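Local structure of cryptochrome DASH, chloroplastic/mitochondrial (Arabidopsis thaliana, 2J4D) at residues Met99-Asp104 against Phe294-Pro299; Asp49-Asp54 against Phe140-Thr145; Gln469-Leu474 against His480-Leu485; Gly278-Asp283 against Glu460-Ala465. The protein carries FAD and a folate light antenna, repairs cyclobutane pyrimidine dimers in single-stranded DNA, and may also act as a blue-light photoreceptor. All coordinates share one frame; numbering follows the deposited sequence.

Overall arrangement
Interactions 1 and 2 are neighbours, with centres about 10 Å apart, and they touch. Arg-51 of interaction 2 hydrogen-bonds Gly-295 of interaction 1, and Leu-50 packs on Cys-101. Interaction 2 lies in the alpha/beta domain, and interaction 1 joins that domain to the loop 294-299. The Phe-294 side chain is about 10 Å from the bound FAD and about 11 Å from the folate. Interactions 3 and 4 form a second pair, with centres about 16 Å apart, joined by the bond of Arg-472 to Ala-465. In interaction 4, the Met-279 side chain is about 10 Å from FAD. Interaction 3 lies away from the cofactors. The centres of interactions 2 and 3 are about 47 Å apart, on opposite sides of the chain's centre.

Interaction 1 of 4, residues Met99-Asp104 against Phe294-Pro299; sequences MECLVD and FGCISP
Cys-101 meets Phe-294 and Cys-296 in a buried sulfur-aromatic and sulfur-sulfur contact. It joins helix 92-111 of the photolyase alpha/beta domain to the loop between helices 289-293 and 299-312.

The sulfur-aromatic part is oblique. Cys-101 SG sits 4.6 Å from the centroid of the Phe-294 ring and 27° off its normal. The nearest ring atom is at the root of the ring, with Phe-294 CG 4.2 Å from Cys-101 SG. The Phe-294 ring also meets Phe-97, with planes at about 45°, and touches Leu-98. These two residues lie on the same helix as Cys-101. Phe-294 is joined to Leu-50 by a backbone hydrogen bond, and Cys-101 packs on the same leucine.

The backbone turns the loop at this point. Gly-295, with phi 72°, forms a Schellman motif after helix 289-293. Phe-294 and Cys-296, one on each side of Gly-295, both direct their CB toward helix 92-111. Ser-298 is the N-cap of the next helix.

No hydrogen bond crosses between the two segments, so sulfur and ring packing make the contact. In the sulfur pair both thiols lie beside their own backbone N, anti to the carbonyl carbon. Cys-101 SG and Cys-296 SG are 3.4 Å apart, a packing distance well beyond a disulfide bond.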
# COMPACT_ATOMS: atom_id res chain seq x y z
N MET A 99 -8.42 6.16 8.65
CA MET A 99 -8.81 7.23 9.58
C MET A 99 -7.60 7.71 10.39
O MET A 99 -7.42 8.91 10.57
CB MET A 99 -9.94 6.78 10.52
CG MET A 99 -11.23 6.37 9.81
SD MET A 99 -11.79 7.58 8.55
CE MET A 99 -12.24 6.52 7.22
N GLU A 100 -6.79 6.78 10.88
CA GLU A 100 -5.61 7.17 11.64
C GLU A 100 -4.68 8.00 10.74
O GLU A 100 -4.07 8.96 11.21
CB GLU A 100 -4.88 5.93 12.19
CG GLU A 100 -5.74 5.16 13.19
CD GLU A 100 -5.04 3.97 13.82
OE1 GLU A 100 -4.45 3.15 13.08
OE2 GLU A 100 -5.08 3.85 15.06
N CYS A 101 -4.57 7.63 9.46
CA CYS A 101 -3.73 8.37 8.52
C CYS A 101 -4.21 9.81 8.38
O CYS A 101 -3.41 10.75 8.33
CB CYS A 101 -3.74 7.73 7.13
SG CYS A 101 -2.88 6.14 7.00
N LEU A 102 -5.52 9.99 8.28
CA LEU A 102 -6.10 11.32 8.13
C LEU A 102 -5.89 12.17 9.38
O LEU A 102 -5.55 13.34 9.28
CB LEU A 102 -7.59 11.22 7.79
CG LEU A 102 -7.90 10.53 6.46
CD1 LEU A 102 -9.41 10.44 6.28
CD2 LEU A 102 -7.26 11.30 5.29
N VAL A 103 -6.10 11.58 10.55
CA VAL A 103 -5.90 12.31 11.80
C VAL A 103 -4.46 12.82 11.85
O VAL A 103 -4.22 13.99 12.16
CB VAL A 103 -6.15 11.40 13.04
CG1 VAL A 103 -5.66 12.10 14.32
CG2 VAL A 103 -7.63 11.08 13.16
N ASP A 104 -3.52 11.94 11.54
CA ASP A 104 -2.10 12.29 11.58
C ASP A 104 -1.71 13.34 10.53
O ASP A 104 -0.89 14.22 10.82
CB ASP A 104 -1.26 11.02 11.40
CG ASP A 104 0.23 11.27 11.60
OD1 ASP A 104 0.63 11.63 12.73
OD2 ASP A 104 1.00 11.09 10.63
N PHE A 294 -0.59 3.92 1.33
CA PHE A 294 -1.31 5.16 1.58
C PHE A 294 -0.47 6.40 1.31
O PHE A 294 -0.96 7.53 1.42
CB PHE A 294 -1.83 5.18 3.02
CG PHE A 294 -3.14 4.48 3.18
CD1 PHE A 294 -4.33 5.15 2.92
CD2 PHE A 294 -3.18 3.14 3.56
CE1 PHE A 294 -5.55 4.50 3.03
CE2 PHE A 294 -4.40 2.47 3.68
CZ PHE A 294 -5.59 3.15 3.41
N GLY A 295 0.79 6.19 0.95
CA GLY A 295 1.67 7.32 0.70
C GLY A 295 2.08 8.06 1.96
O GLY A 295 2.43 9.25 1.90
N CYS A 296 2.03 7.38 3.11
CA CYS A 296 2.43 7.96 4.40
C CYS A 296 3.95 8.13 4.41
O CYS A 296 4.48 8.98 5.13
CB CYS A 296 2.01 7.08 5.57
SG CYS A 296 0.23 7.01 5.82
N ILE A 297 4.64 7.29 3.65
CA ILE A 297 6.09 7.38 3.49
C ILE A 297 6.36 7.13 2.01
O ILE A 297 5.51 6.57 1.30
CB ILE A 297 6.89 6.33 4.33
CG1 ILE A 297 6.45 4.91 3.96
CG2 ILE A 297 6.74 6.64 5.83
CD1 ILE A 297 7.23 3.82 4.67
N SER A 298 7.52 7.55 1.54
CA SER A 298 7.84 7.39 0.13
C SER A 298 9.16 6.67 -0.05
O SER A 298 10.04 6.71 0.81
CB SER A 298 7.91 8.76 -0.54
OG SER A 298 9.05 9.46 -0.08
N PRO A 299 9.33 6.00 -1.20
CA PRO A 299 10.55 5.26 -1.50
C PRO A 299 11.80 6.12 -1.62
O PRO A 299 12.90 5.64 -1.35
CB PRO A 299 10.21 4.50 -2.79
CG PRO A 299 9.14 5.33 -3.41
CD PRO A 299 8.31 5.78 -2.24

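Interaction 2 of 4, residues Asp49-Asp54 against Phe140-Thr145; sequences DLRVLD and FAHKET
Asp-49 comes obliquely to the edge of the His-142 ring, and a water joins its carboxylate to the histidine backbone. The water donates to Asp-49 OD2 at 2.7 Å. It accepts from the backbone His-142 N at 2.9 Å. The link thus runs from a carboxylate to the backbone of His-142 on strand 138-142. The carboxylate and imidazole planes are 76° apart. The modelled approach of the carboxylate to the ring carbon is too short to be trusted.

The next shell fixes Asp-49. With CG between the backbone N and the carbonyl carbon (chi1 53°), the carboxylate is turned to the histidine edge. Its OD1 accepts from Arg-47 N, so both carboxylate oxygens have partners. Leu-50 is the centre of an inverse gamma turn, closed by Arg-51 N bonding Asp-49 O at 2.8 Å.

Arg-51 comes next. Its NH2 is 4.3 Å from His-142 NE2, near but not bonded. Arg-51 NH2 donates to Asp-54 O at 2.9 Å, in the guanidinium plane and with an angle of 158° at the hydrogen. Arg-51 NE adds weak bonds to Leu-53 O and Asp-54 O. Arg-51 NH1 bonds Gly-295 O. These bonds fix the rotation of the guanidinium.

The loop after strand 41-46 packs against the C-terminal part of the parallel strand 138-142, as in the Rossmann-like alpha/beta domain of photolyases and cryptochromes.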
# COMPACT_ATOMS: atom_id res chain seq x y z
N ASP A 49 -1.40 9.81 -0.85
CA ASP A 49 -0.13 10.48 -0.65
C ASP A 49 -0.28 11.25 0.66
O ASP A 49 0.06 12.44 0.75
CB ASP A 49 0.15 11.43 -1.82
CG ASP A 49 -1.01 12.41 -2.09
OD1 ASP A 49 -2.11 12.24 -1.53
OD2 ASP A 49 -0.81 13.36 -2.88
N LEU A 50 -0.78 10.56 1.69
CA LEU A 50 -1.04 11.18 2.99
C LEU A 50 0.20 11.47 3.83
O LEU A 50 0.41 10.86 4.89
CB LEU A 50 -2.04 10.32 3.77
CG LEU A 50 -3.26 9.90 2.94
CD1 LEU A 50 -4.22 9.08 3.80
CD2 LEU A 50 -3.96 11.15 2.38
N ARG A 51 1.02 12.40 3.36
CA ARG A 51 2.25 12.76 4.07
C ARG A 51 2.65 14.17 3.68
O ARG A 51 2.15 14.72 2.69
CB ARG A 51 3.40 11.82 3.67
CG ARG A 51 3.79 11.96 2.19
CD ARG A 51 5.01 11.13 1.80
NE ARG A 51 5.43 11.44 0.42
CZ ARG A 51 4.83 10.97 -0.67
NH1 ARG A 51 3.79 10.14 -0.57
NH2 ARG A 51 5.25 11.36 -1.87
N VAL A 52 3.58 14.72 4.46
CA VAL A 52 4.12 16.04 4.22
C VAL A 52 5.52 15.85 3.62
O VAL A 52 5.88 16.50 2.64
CB VAL A 52 4.24 16.85 5.53
CG1 VAL A 52 5.00 18.14 5.30
CG2 VAL A 52 2.85 17.15 6.07
N LEU A 53 6.29 14.93 4.18
CA LEU A 53 7.64 14.67 3.68
C LEU A 53 7.70 14.22 2.23
O LEU A 53 6.84 13.47 1.76
CB LEU A 53 8.35 13.59 4.51
CG LEU A 53 9.07 13.93 5.81
CD1 LEU A 53 9.77 12.68 6.31
CD2 LEU A 53 10.09 15.04 5.58
N ASP A 54 8.73 14.67 1.52
CA ASP A 54 8.96 14.28 0.14
C ASP A 54 7.68 14.21 -0.69
O ASP A 54 7.42 13.23 -1.38
CB ASP A 54 9.67 12.91 0.14
CG ASP A 54 10.04 12.44 -1.25
OD1 ASP A 54 10.44 13.28 -2.08
OD2 ASP A 54 9.95 11.22 -1.51
N PHE A 140 -3.81 20.80 -7.35
CA PHE A 140 -2.66 19.91 -7.50
C PHE A 140 -2.97 18.56 -6.87
O PHE A 140 -3.63 18.48 -5.84
CB PHE A 140 -1.43 20.51 -6.80
CG PHE A 140 -0.75 21.58 -7.58
CD1 PHE A 140 0.13 21.26 -8.61
CD2 PHE A 140 -0.99 22.93 -7.30
CE1 PHE A 140 0.76 22.25 -9.35
CE2 PHE A 140 -0.36 23.93 -8.04
CZ PHE A 140 0.51 23.59 -9.07
N ALA A 141 -2.47 17.49 -7.49
CA ALA A 141 -2.67 16.15 -6.96
C ALA A 141 -1.67 15.23 -7.63
O ALA A 141 -1.08 15.57 -8.66
CB ALA A 141 -4.09 15.67 -7.24
N HIS A 142 -1.46 14.06 -7.03
CA HIS A 142 -0.55 13.09 -7.61
C HIS A 142 -1.30 12.31 -8.67
O HIS A 142 -2.49 12.03 -8.52
CB HIS A 142 -0.02 12.15 -6.54
CG HIS A 142 1.14 12.72 -5.78
ND1 HIS A 142 2.36 12.96 -6.37
CD2 HIS A 142 1.25 13.12 -4.49
CE1 HIS A 142 3.19 13.47 -5.47
NE2 HIS A 142 2.54 13.58 -4.33
N LYS A 143 -0.59 11.96 -9.73
CA LYS A 143 -1.16 11.20 -10.83
C LYS A 143 -1.32 9.74 -10.43
O LYS A 143 -0.42 9.16 -9.81
CB LYS A 143 -0.22 11.27 -12.04
CG LYS A 143 -0.73 10.55 -13.29
CD LYS A 143 -1.75 11.41 -14.04
CE LYS A 143 -2.32 10.68 -15.25
NZ LYS A 143 -3.22 9.57 -14.82
N GLU A 144 -2.46 9.14 -10.75
CA GLU A 144 -2.66 7.73 -10.45
C GLU A 144 -2.62 6.97 -11.77
O GLU A 144 -2.57 7.58 -12.84
CB GLU A 144 -3.98 7.51 -9.70
CG GLU A 144 -3.89 7.92 -8.24
CD GLU A 144 -3.04 6.96 -7.40
OE1 GLU A 144 -2.38 6.08 -7.98
OE2 GLU A 144 -3.03 7.10 -6.16
N THR A 145 -2.66 5.65 -11.72
CA THR A 145 -2.56 4.87 -12.95
C THR A 145 -3.72 4.00 -13.41
O THR A 145 -3.90 3.81 -14.61
CB THR A 145 -1.31 3.96 -12.90
OG1 THR A 145 -1.43 3.05 -11.79
CG2 THR A 145 -0.04 4.78 -12.74
O HOH W 1 -2.97 13.64 -4.55

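Interaction 3 of 4, residues Gln469-Leu474 against His480-Leu485; sequences QQLRRL and HWPGRL
Arg-472 NE donates to the backbone oxygen of Ala-465, one residue along from Leu-471, which packs on Pro-482. Arg-472 NH2 also bonds a backbone oxygen, that of Phe-466. The guanidinium therefore ties the turn at 469-474 back to helix 462-467. One face of it lies over Gln-469 CB.

The contact itself is apolar. Two leucine methyls meet one proline carbon. Leu-471 CD2 is 4.0 Å from Pro-482 CB. Leu-474 CD1 lies at the same distance, 4.0 Å, from Pro-482 CB. The two side chains come in differently: Leu-471 runs slantwise to the proline, and Leu-474 stands about perpendicular to it. Both leucines have CG anti to the carbonyl carbon (chi1 -53° for Leu-471 and -48° for Leu-474), and both extend from there toward Pro-482.

The segments are two sides of a short bend late in the FAD-binding domain. Leu-471 closes the 3-10 segment 469-471, and Leu-474 follows it. Arg-472 N bonds Gln-469 O at 3.1 Å. On the other side Pro-482 precedes a short, weakly bonded helix, 483-486. The apolar patch continues outward. Leu-471 packs on Val-464, Leu-474 on Met-486, and Pro-482 on Tyr-487.

His-480 points its CB away from 469-474, and its ring packs on Val-464. Its NE2 bonds Asp-458 O. The guanidinium of Arg-473 lies over Leu-474 CD2, which is 3.6 Å above its plane and offset toward its rim.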
# COMPACT_ATOMS: atom_id res chain seq x y z
N GLN A 469 -4.39 -22.11 17.34
CA GLN A 469 -4.06 -22.59 18.68
C GLN A 469 -4.35 -24.06 18.99
O GLN A 469 -3.70 -24.64 19.86
CB GLN A 469 -4.72 -21.71 19.75
CG GLN A 469 -6.12 -21.22 19.40
CD GLN A 469 -6.10 -20.11 18.37
OE1 GLN A 469 -6.74 -20.20 17.32
NE2 GLN A 469 -5.36 -19.05 18.66
N GLN A 470 -5.31 -24.67 18.30
CA GLN A 470 -5.61 -26.08 18.56
C GLN A 470 -4.49 -27.01 18.08
O GLN A 470 -4.58 -28.23 18.25
CB GLN A 470 -6.94 -26.50 17.90
CG GLN A 470 -6.92 -26.55 16.39
CD GLN A 470 -7.44 -25.27 15.76
OE1 GLN A 470 -6.99 -24.17 16.10
NE2 GLN A 470 -8.38 -25.40 14.83
N LEU A 471 -3.44 -26.44 17.50
CA LEU A 471 -2.31 -27.23 17.01
C LEU A 471 -1.08 -27.06 17.91
O LEU A 471 -0.10 -27.80 17.77
CB LEU A 471 -1.93 -26.82 15.58
CG LEU A 471 -3.00 -26.79 14.49
CD1 LEU A 471 -2.36 -26.34 13.18
CD2 LEU A 471 -3.63 -28.17 14.34
N ARG A 472 -1.14 -26.09 18.81
CA ARG A 472 -0.03 -25.80 19.71
C ARG A 472 0.51 -26.98 20.53
O ARG A 472 1.71 -27.07 20.78
CB ARG A 472 -0.40 -24.67 20.67
CG ARG A 472 -0.36 -23.31 20.02
CD ARG A 472 -0.92 -22.21 20.90
NE ARG A 472 -1.07 -20.98 20.13
CZ ARG A 472 -1.33 -19.79 20.65
NH1 ARG A 472 -1.47 -19.65 21.97
NH2 ARG A 472 -1.44 -18.74 19.86
N ARG A 473 -0.39 -27.87 20.94
CA ARG A 473 -0.00 -29.01 21.75
C ARG A 473 0.71 -30.10 20.95
O ARG A 473 1.55 -30.82 21.48
CB ARG A 473 -1.24 -29.61 22.41
CG ARG A 473 -2.19 -30.27 21.45
CD ARG A 473 -3.55 -30.45 22.10
NE ARG A 473 -4.42 -31.34 21.33
CZ ARG A 473 -4.16 -32.62 21.10
NH1 ARG A 473 -3.05 -33.17 21.58
NH2 ARG A 473 -5.02 -33.36 20.41
N LEU A 474 0.36 -30.21 19.68
CA LEU A 474 0.94 -31.22 18.81
C LEU A 474 2.42 -30.99 18.53
O LEU A 474 2.90 -29.86 18.53
CB LEU A 474 0.20 -31.26 17.48
CG LEU A 474 -1.32 -31.29 17.54
CD1 LEU A 474 -1.86 -31.19 16.13
CD2 LEU A 474 -1.78 -32.57 18.21
N HIS A 480 1.53 -29.89 10.83
CA HIS A 480 1.17 -29.68 9.44
C HIS A 480 0.28 -30.74 8.81
O HIS A 480 -0.31 -30.52 7.76
CB HIS A 480 2.42 -29.45 8.60
CG HIS A 480 2.97 -28.07 8.73
ND1 HIS A 480 2.25 -26.95 8.36
CD2 HIS A 480 4.14 -27.61 9.25
CE1 HIS A 480 2.96 -25.86 8.64
NE2 HIS A 480 4.10 -26.24 9.18
N TRP A 481 0.18 -31.90 9.46
CA TRP A 481 -0.68 -32.98 8.98
C TRP A 481 -1.31 -33.57 10.23
O TRP A 481 -1.00 -34.69 10.64
CB TRP A 481 0.13 -34.01 8.20
CG TRP A 481 0.85 -33.37 7.05
CD1 TRP A 481 2.15 -32.96 7.01
CD2 TRP A 481 0.26 -32.92 5.81
NE1 TRP A 481 2.41 -32.28 5.84
CE2 TRP A 481 1.27 -32.24 5.09
CE3 TRP A 481 -1.03 -33.03 5.25
CZ2 TRP A 481 1.03 -31.67 3.83
CZ3 TRP A 481 -1.26 -32.46 4.00
CH2 TRP A 481 -0.23 -31.79 3.30
N PRO A 482 -2.20 -32.79 10.87
CA PRO A 482 -2.92 -33.13 12.09
C PRO A 482 -4.03 -34.16 11.93
O PRO A 482 -4.45 -34.78 12.91
CB PRO A 482 -3.46 -31.78 12.54
CG PRO A 482 -3.85 -31.17 11.23
CD PRO A 482 -2.66 -31.49 10.34
N GLY A 483 -4.50 -34.34 10.71
CA GLY A 483 -5.58 -35.28 10.48
C GLY A 483 -6.91 -34.57 10.63
O GLY A 483 -6.96 -33.46 11.16
N ARG A 484 -7.98 -35.21 10.19
CA ARG A 484 -9.32 -34.62 10.22
C ARG A 484 -10.02 -34.43 11.58
O ARG A 484 -10.98 -33.67 11.66
CB ARG A 484 -10.21 -35.41 9.27
CG ARG A 484 -9.51 -35.75 7.97
CD ARG A 484 -10.26 -36.83 7.20
NE ARG A 484 -11.08 -36.27 6.13
CZ ARG A 484 -10.62 -35.92 4.94
NH1 ARG A 484 -9.33 -36.06 4.65
NH2 ARG A 484 -11.44 -35.41 4.03
N LEU A 485 -9.55 -35.11 12.63
CA LEU A 485 -10.18 -34.98 13.95
C LEU A 485 -9.52 -33.93 14.82
O LEU A 485 -10.21 -33.15 15.48
CB LEU A 485 -10.15 -36.32 14.71
CG LEU A 485 -11.05 -37.44 14.20
CD1 LEU A 485 -10.95 -38.62 15.15
CD2 LEU A 485 -12.49 -36.96 14.09

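Interaction 4 of 4, residues Gly278-Asp283 against Glu460-Ala465; sequences GMLGPD and EGEYVA
A Met-aromatic contact joins Met-279 to Tyr-463, near Arg-392, which probably binds ATP, as in relatives. The Met-279 side chain is about 10 Å from the bound FAD.

The methionine crosses over one face of the tyrosine ring. Met-279 CB makes a CH-pi contact, 3.9 Å from the centroid of the Tyr-463 ring and 20° off its normal. Met-279 SD is over the same face, 4.5 Å from the centroid of the Tyr-463 ring. A bend at chi3 (-77°) brings the methyl toward the CD2 side of the ring, with Met-279 CE 3.9 Å from Tyr-463 CD2. At another corner Met-279 O is 3.4 Å from Tyr-463 CE1.

Tyr-463 CG stands anti to its N (chi1 175°), which carries the ring off helix 462-467 to the loop after helix 272-275. This is helix-to-loop packing in the photolyase fold. Gly-461 is the N-cap of helix 462-467, and Ala-465 N bonds Gly-461 O. The Asp-458 carboxylate accepts from Tyr-463 N and Val-464 N, so it covers the start of the helix.

Leu-280 adds a second, solvent-facing patch. Its CB is 4.1 Å from Tyr-463 CD1. Its other end rests on the helix backbone, with Leu-280 CD2 4.0 Å from Glu-462 O. The same methyl also touches Glu-462 CG. At the far end of the ring Tyr-463 OH hydrogen-bonds Glu-382 OE1 on helix 374-386.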
# COMPACT_ATOMS: atom_id res chain seq x y z
N GLY A 278 10.09 -15.06 6.19
CA GLY A 278 9.45 -15.48 7.42
C GLY A 278 7.96 -15.19 7.32
O GLY A 278 7.52 -14.56 6.36
N MET A 279 7.18 -15.65 8.29
CA MET A 279 5.74 -15.41 8.26
C MET A 279 5.21 -14.95 9.60
O MET A 279 4.12 -14.37 9.68
CB MET A 279 5.00 -16.69 7.84
CG MET A 279 5.37 -17.22 6.46
SD MET A 279 4.31 -18.59 5.94
CE MET A 279 5.02 -19.92 6.92
N LEU A 280 5.98 -15.20 10.65
CA LEU A 280 5.57 -14.85 12.00
C LEU A 280 6.31 -13.65 12.60
O LEU A 280 7.53 -13.63 12.63
CB LEU A 280 5.75 -16.07 12.90
CG LEU A 280 5.17 -16.03 14.31
CD1 LEU A 280 3.65 -15.91 14.24
CD2 LEU A 280 5.57 -17.31 15.05
N GLY A 281 5.55 -12.67 13.07
CA GLY A 281 6.17 -11.52 13.71
C GLY A 281 6.55 -10.33 12.85
O GLY A 281 6.71 -10.45 11.64
N PRO A 282 6.73 -9.16 13.47
CA PRO A 282 7.10 -7.91 12.81
C PRO A 282 8.54 -7.86 12.33
O PRO A 282 8.84 -7.22 11.32
CB PRO A 282 6.82 -6.87 13.88
CG PRO A 282 7.17 -7.60 15.14
CD PRO A 282 6.52 -8.94 14.92
N ASP A 283 9.43 -8.54 13.05
CA ASP A 283 10.85 -8.56 12.76
C ASP A 283 11.38 -9.12 11.44
O ASP A 283 12.41 -8.65 10.97
CB ASP A 283 11.60 -9.28 13.90
CG ASP A 283 11.80 -8.40 15.12
OD1 ASP A 283 11.10 -7.38 15.27
OD2 ASP A 283 12.67 -8.74 15.95
N GLU A 460 8.94 -25.97 12.23
CA GLU A 460 8.49 -26.28 13.58
C GLU A 460 6.98 -26.08 13.75
O GLU A 460 6.42 -26.33 14.82
CB GLU A 460 9.23 -25.41 14.59
CG GLU A 460 10.74 -25.46 14.48
CD GLU A 460 11.29 -26.87 14.51
OE1 GLU A 460 11.64 -27.39 13.43
OE2 GLU A 460 11.36 -27.46 15.60
N GLY A 461 6.31 -25.64 12.68
CA GLY A 461 4.88 -25.41 12.75
C GLY A 461 4.57 -24.27 13.70
O GLY A 461 3.45 -24.11 14.17
N GLU A 462 5.59 -23.47 13.99
CA GLU A 462 5.45 -22.33 14.88
C GLU A 462 4.40 -21.34 14.37
O GLU A 462 3.59 -20.82 15.14
CB GLU A 462 6.80 -21.62 15.01
CG GLU A 462 7.04 -20.98 16.35
CD GLU A 462 7.22 -22.01 17.45
OE1 GLU A 462 8.11 -22.88 17.31
OE2 GLU A 462 6.48 -21.96 18.45
N TYR A 463 4.41 -21.09 13.06
CA TYR A 463 3.46 -20.15 12.46
C TYR A 463 2.02 -20.64 12.50
O TYR A 463 1.14 -19.94 13.00
CB TYR A 463 3.85 -19.83 11.01
CG TYR A 463 2.84 -18.96 10.29
CD1 TYR A 463 2.73 -17.59 10.58
CD2 TYR A 463 1.96 -19.51 9.36
CE1 TYR A 463 1.76 -16.80 9.95
CE2 TYR A 463 0.99 -18.72 8.73
CZ TYR A 463 0.89 -17.37 9.04
OH TYR A 463 -0.07 -16.61 8.43
N VAL A 464 1.76 -21.83 11.99
CA VAL A 464 0.39 -22.33 12.00
C VAL A 464 -0.14 -22.50 13.43
O VAL A 464 -1.33 -22.32 13.68
CB VAL A 464 0.25 -23.65 11.22
CG1 VAL A 464 0.68 -23.42 9.78
CG2 VAL A 464 1.07 -24.75 11.86
N ALA A 465 0.76 -22.83 14.36
CA ALA A 465 0.38 -23.03 15.76
C ALA A 465 -0.03 -21.72 16.43
O ALA A 465 -0.93 -21.69 17.28
CB ALA A 465 1.54 -23.66 16.53